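Local coordinates for bumblebee peptidoglycan recognition protein SA (Bombus, PDB 5XZ4) that probably recognises bacterial peptidoglycan in innate immunity, preferring the Dap type to the Lys type, at residues 31-36 with 99-104. Residues are numbered along the deposited sequence; the frame is centred on the assembly and turned at random.
Sequences IPYVII and NKKSVG. With SO4 (sulfate ion), chain C.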
ATOM      1  N   ILE A  31      -6.349   5.767  12.266  1.00 12.75           N
ATOM      2  CA  ILE A  31      -6.627   4.455  11.677  1.00 12.44           C
ATOM      3  C   ILE A  31      -5.947   3.320  12.475  1.00 11.71           C
ATOM      4  O   ILE A  31      -4.786   3.455  12.860  1.00 12.48           O
ATOM      5  CB  ILE A  31      -6.102   4.465  10.218  1.00 12.62           C
ATOM      6  CG1 ILE A  31      -6.815   5.549   9.398  1.00 13.36           C
ATOM      7  CG2 ILE A  31      -6.215   3.095   9.548  1.00 12.84           C
ATOM      8  CD1 ILE A  31      -6.004   6.013   8.204  1.00 14.63           C
ATOM      9  N   PRO A  32      -6.647   2.174  12.678  1.00 12.11           N
ATOM     10  CA  PRO A  32      -6.102   1.103  13.533  1.00 12.52           C
ATOM     11  C   PRO A  32      -5.199   0.056  12.874  1.00 12.11           C
ATOM     12  O   PRO A  32      -4.397  -0.573  13.560  1.00 12.13           O
ATOM     13  CB  PRO A  32      -7.363   0.443  14.113  1.00 13.91           C
ATOM     14  CG  PRO A  32      -8.394   0.658  13.041  1.00 14.24           C
ATOM     15  CD  PRO A  32      -8.110   2.028  12.507  1.00 13.65           C
ATOM     16  N   TYR A  33      -5.306  -0.106  11.547  1.00 12.15           N
ATOM     17  CA  TYR A  33      -4.558  -1.156  10.811  1.00 11.31           C
ATOM     18  C   TYR A  33      -3.819  -0.611   9.599  1.00  9.33           C
ATOM     19  O   TYR A  33      -4.294   0.312   8.936  1.00  9.64           O
ATOM     20  CB  TYR A  33      -5.484  -2.285  10.323  1.00 12.63           C
ATOM     21  CG  TYR A  33      -6.104  -3.101  11.429  1.00 13.21           C
ATOM     22  CD1 TYR A  33      -5.430  -4.209  11.965  1.00 14.54           C
ATOM     23  CD2 TYR A  33      -7.374  -2.780  11.922  1.00 13.93           C
ATOM     24  CE1 TYR A  33      -5.997  -4.952  13.020  1.00 15.92           C
ATOM     25  CE2 TYR A  33      -7.966  -3.527  12.945  1.00 15.76           C
ATOM     26  CZ  TYR A  33      -7.271  -4.605  13.485  1.00 17.30           C
ATOM     27  OH  TYR A  33      -7.859  -5.317  14.518  1.00 21.43           O
ATOM     28  N   VAL A  34      -2.679  -1.234   9.311  1.00  9.16           N
ATOM     29  CA  VAL A  34      -2.024  -1.114   8.002  1.00  8.63           C
ATOM     30  C   VAL A  34      -1.981  -2.533   7.436  1.00  8.97           C
ATOM     31  O   VAL A  34      -1.507  -3.456   8.123  1.00  9.37           O
ATOM     32  CB  VAL A  34      -0.610  -0.522   8.136  1.00  8.52           C
ATOM     33  CG1 VAL A  34       0.161  -0.592   6.819  1.00  9.62           C
ATOM     34  CG2 VAL A  34      -0.663   0.920   8.604  1.00 10.03           C
ATOM     35  N   ILE A  35      -2.414  -2.688   6.162  1.00  8.60           N
ATOM     36  CA  ILE A  35      -2.356  -3.997   5.510  1.00  8.11           C
ATOM     37  C   ILE A  35      -1.251  -3.946   4.454  1.00  6.84           C
ATOM     38  O   ILE A  35      -1.240  -3.051   3.582  1.00  8.01           O
ATOM     39  CB  ILE A  35      -3.670  -4.398   4.800  1.00  8.49           C
ATOM     40  CG1 ILE A  35      -4.919  -4.078   5.603  1.00  9.67           C
ATOM     41  CG2 ILE A  35      -3.615  -5.857   4.378  1.00  8.84           C
ATOM     42  CD1 ILE A  35      -5.064  -4.817   6.911  1.00 11.64           C
ATOM     43  N   ILE A  36      -0.325  -4.890   4.515  1.00  7.38           N
ATOM     44  CA  ILE A  36       0.765  -5.007   3.541  1.00  7.12           C
ATOM     45  C   ILE A  36       0.401  -5.981   2.417  1.00  7.54           C
ATOM     46  O   ILE A  36      -0.051  -7.124   2.677  1.00  8.25           O
ATOM     47  CB  ILE A  36       2.102  -5.425   4.213  1.00  7.34           C
ATOM     48  CG1 ILE A  36       2.467  -4.475   5.382  1.00  8.12           C
ATOM     49  CG2 ILE A  36       3.233  -5.522   3.180  1.00  8.78           C
ATOM     50  CD1 ILE A  36       2.687  -3.014   4.990  1.00  8.67           C
ATOM     51  N   ASN A  99     -11.338  -2.650   4.509  1.00 11.76           N
ATOM     52  CA  ASN A  99     -11.274  -1.423   3.681  1.00 11.41           C
ATOM     53  C   ASN A  99     -11.715  -0.141   4.388  1.00 11.98           C
ATOM     54  O   ASN A  99     -11.316   0.955   3.987  1.00 11.60           O
ATOM     55  CB  ASN A  99     -12.047  -1.611   2.368  1.00 11.16           C
ATOM     56  CG  ASN A  99     -11.309  -2.496   1.383  1.00 11.25           C
ATOM     57  OD1 ASN A  99     -10.097  -2.360   1.182  1.00 10.13           O
ATOM     58  ND2 ASN A  99     -12.049  -3.397   0.731  1.00 11.53           N
ATOM     59  N   LYS A 100     -12.494  -0.283   5.471  1.00 12.34           N
ATOM     60  CA  LYS A 100     -12.960   0.870   6.251  1.00 12.91           C
ATOM     61  C   LYS A 100     -12.141   1.133   7.526  1.00 13.53           C
ATOM     62  O   LYS A 100     -12.437   2.085   8.285  1.00 15.41           O
ATOM     63  CB  LYS A 100     -14.461   0.731   6.578  1.00 15.49           C
ATOM     64  CG  LYS A 100     -15.356   0.557   5.364  1.00 15.74           C
ATOM     65  CD  LYS A 100     -16.817   0.758   5.734  1.00 20.10           C
ATOM     66  CE  LYS A 100     -17.735  -0.254   5.072  1.00 24.94           C
ATOM     67  NZ  LYS A 100     -17.729  -0.228   3.592  1.00 31.31           N
ATOM     68  N   LYS A 101     -11.124   0.317   7.775  1.00 12.76           N
ATOM     69  CA  LYS A 101     -10.373   0.424   9.023  1.00 13.16           C
ATOM     70  C   LYS A 101      -8.873   0.247   8.863  1.00 12.07           C
ATOM     71  O   LYS A 101      -8.159  -0.079   9.811  1.00 11.95           O
ATOM     72  CB  LYS A 101     -10.981  -0.468  10.128  1.00 15.36           C
ATOM     73  CG  LYS A 101     -11.102  -1.946   9.786  1.00 15.89           C
ATOM     74  CD  LYS A 101     -11.619  -2.743  10.979  1.00 18.05           C
ATOM     75  CE  LYS A 101     -11.816  -4.193  10.595  1.00 19.58           C
ATOM     76  NZ  LYS A 101     -12.527  -4.937  11.668  1.00 22.96           N
ATOM     77  N   SER A 102      -8.378   0.506   7.651  1.00 11.10           N
ATOM     78  CA  SER A 102      -6.967   0.338   7.363  1.00 10.28           C
ATOM     79  C   SER A 102      -6.556   1.227   6.218  1.00  9.36           C
ATOM     80  O   SER A 102      -7.415   1.747   5.503  1.00 10.31           O
ATOM     81  CB  SER A 102      -6.691  -1.116   6.984  1.00 10.79           C
ATOM     82  OG  SER A 102      -7.169  -1.412   5.662  1.00 10.45           O
ATOM     83  N   VAL A 103      -5.250   1.386   6.086  1.00  9.61           N
ATOM     84  CA  VAL A 103      -4.645   1.753   4.798  1.00  9.16           C
ATOM     85  C   VAL A 103      -3.927   0.533   4.257  1.00  9.02           C
ATOM     86  O   VAL A 103      -3.336  -0.250   5.020  1.00  9.01           O
ATOM     87  CB  VAL A 103      -3.734   3.000   4.870  1.00 11.50           C
ATOM     88  CG1 VAL A 103      -4.565   4.264   5.018  1.00 13.47           C
ATOM     89  CG2 VAL A 103      -2.730   2.864   5.984  1.00 13.32           C
ATOM     90  N   GLY A 104      -3.996   0.383   2.931  1.00  8.24           N
ATOM     91  CA  GLY A 104      -3.392  -0.767   2.233  1.00  8.00           C
ATOM     92  C   GLY A 104      -2.192  -0.321   1.421  1.00  7.27           C
ATOM     93  O   GLY A 104      -2.320   0.559   0.576  1.00  7.61           O
TER
HETATM   94  S   SO4 C 201     -15.134  -3.972   3.104  1.00 23.97           S
HETATM   95  O1  SO4 C 201     -14.912  -3.251   1.824  1.00 25.65           O
HETATM   96  O2  SO4 C 201     -13.984  -3.861   4.019  1.00 22.77           O
HETATM   97  O3  SO4 C 201     -16.347  -3.466   3.793  1.00 27.25           O
HETATM   98  O4  SO4 C 201     -15.355  -5.406   2.779  1.00 26.39           O
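Y33, V34 and I35 run parallel to S102, V103 and G104, the two strand axes 4.6 Å apart at closest approach and inclined by 20°. V103 is gripped from both ends: its N donates to Y33 O at 3.2 Å, and its O accepts a hydrogen bond from I35 N at 2.8 Å, nearly straight at 169°. Where the strand of 102-104 begins, the ladder frays, for Y33 N reaches K101 O only through a weak bond of 3.3 Å. CA-H...O contacts fill in between, S102 CA to Y33 O among them.

That same K101 O lies at the edge of the Y33 ring, in its plane, near CD2, while P32 rests CG and CD against the same oxygen, P32 CG 3.3 Å from K101 O. An alanine in place of P32 would probably leave K101 O less covered and K101 CB without the ring carbon packed on it. Beyond CG the K101 chain is extended, its CD alongside CE2 of the Y33 ring, and Y98 meets both residues, the lysine by cation-pi and the tyrosine edge-to-face; Y33 OH bonds to P173 O.

Strands 31-38 and 102-107 lie in the interior of the mixed sheet of the amidase-like PGRP fold, with 141-145 beyond the first and 74-76 beyond the second. On one face S102 and I35 meet, CG1 of I35 packing 3.5 Å from S102 OG; this hydroxyl sits between the backbone N and carbonyl carbon (chi1 74°) and bonds to Y98 O. On the other face V103 spreads its methyls, CG1 to I31 CD1 and CG2 to V34 CG2, both at 3.9 Å. Ahead of the strand, N99 holds a sulfate that probably came from the crystallisation solution, through its N and ND2.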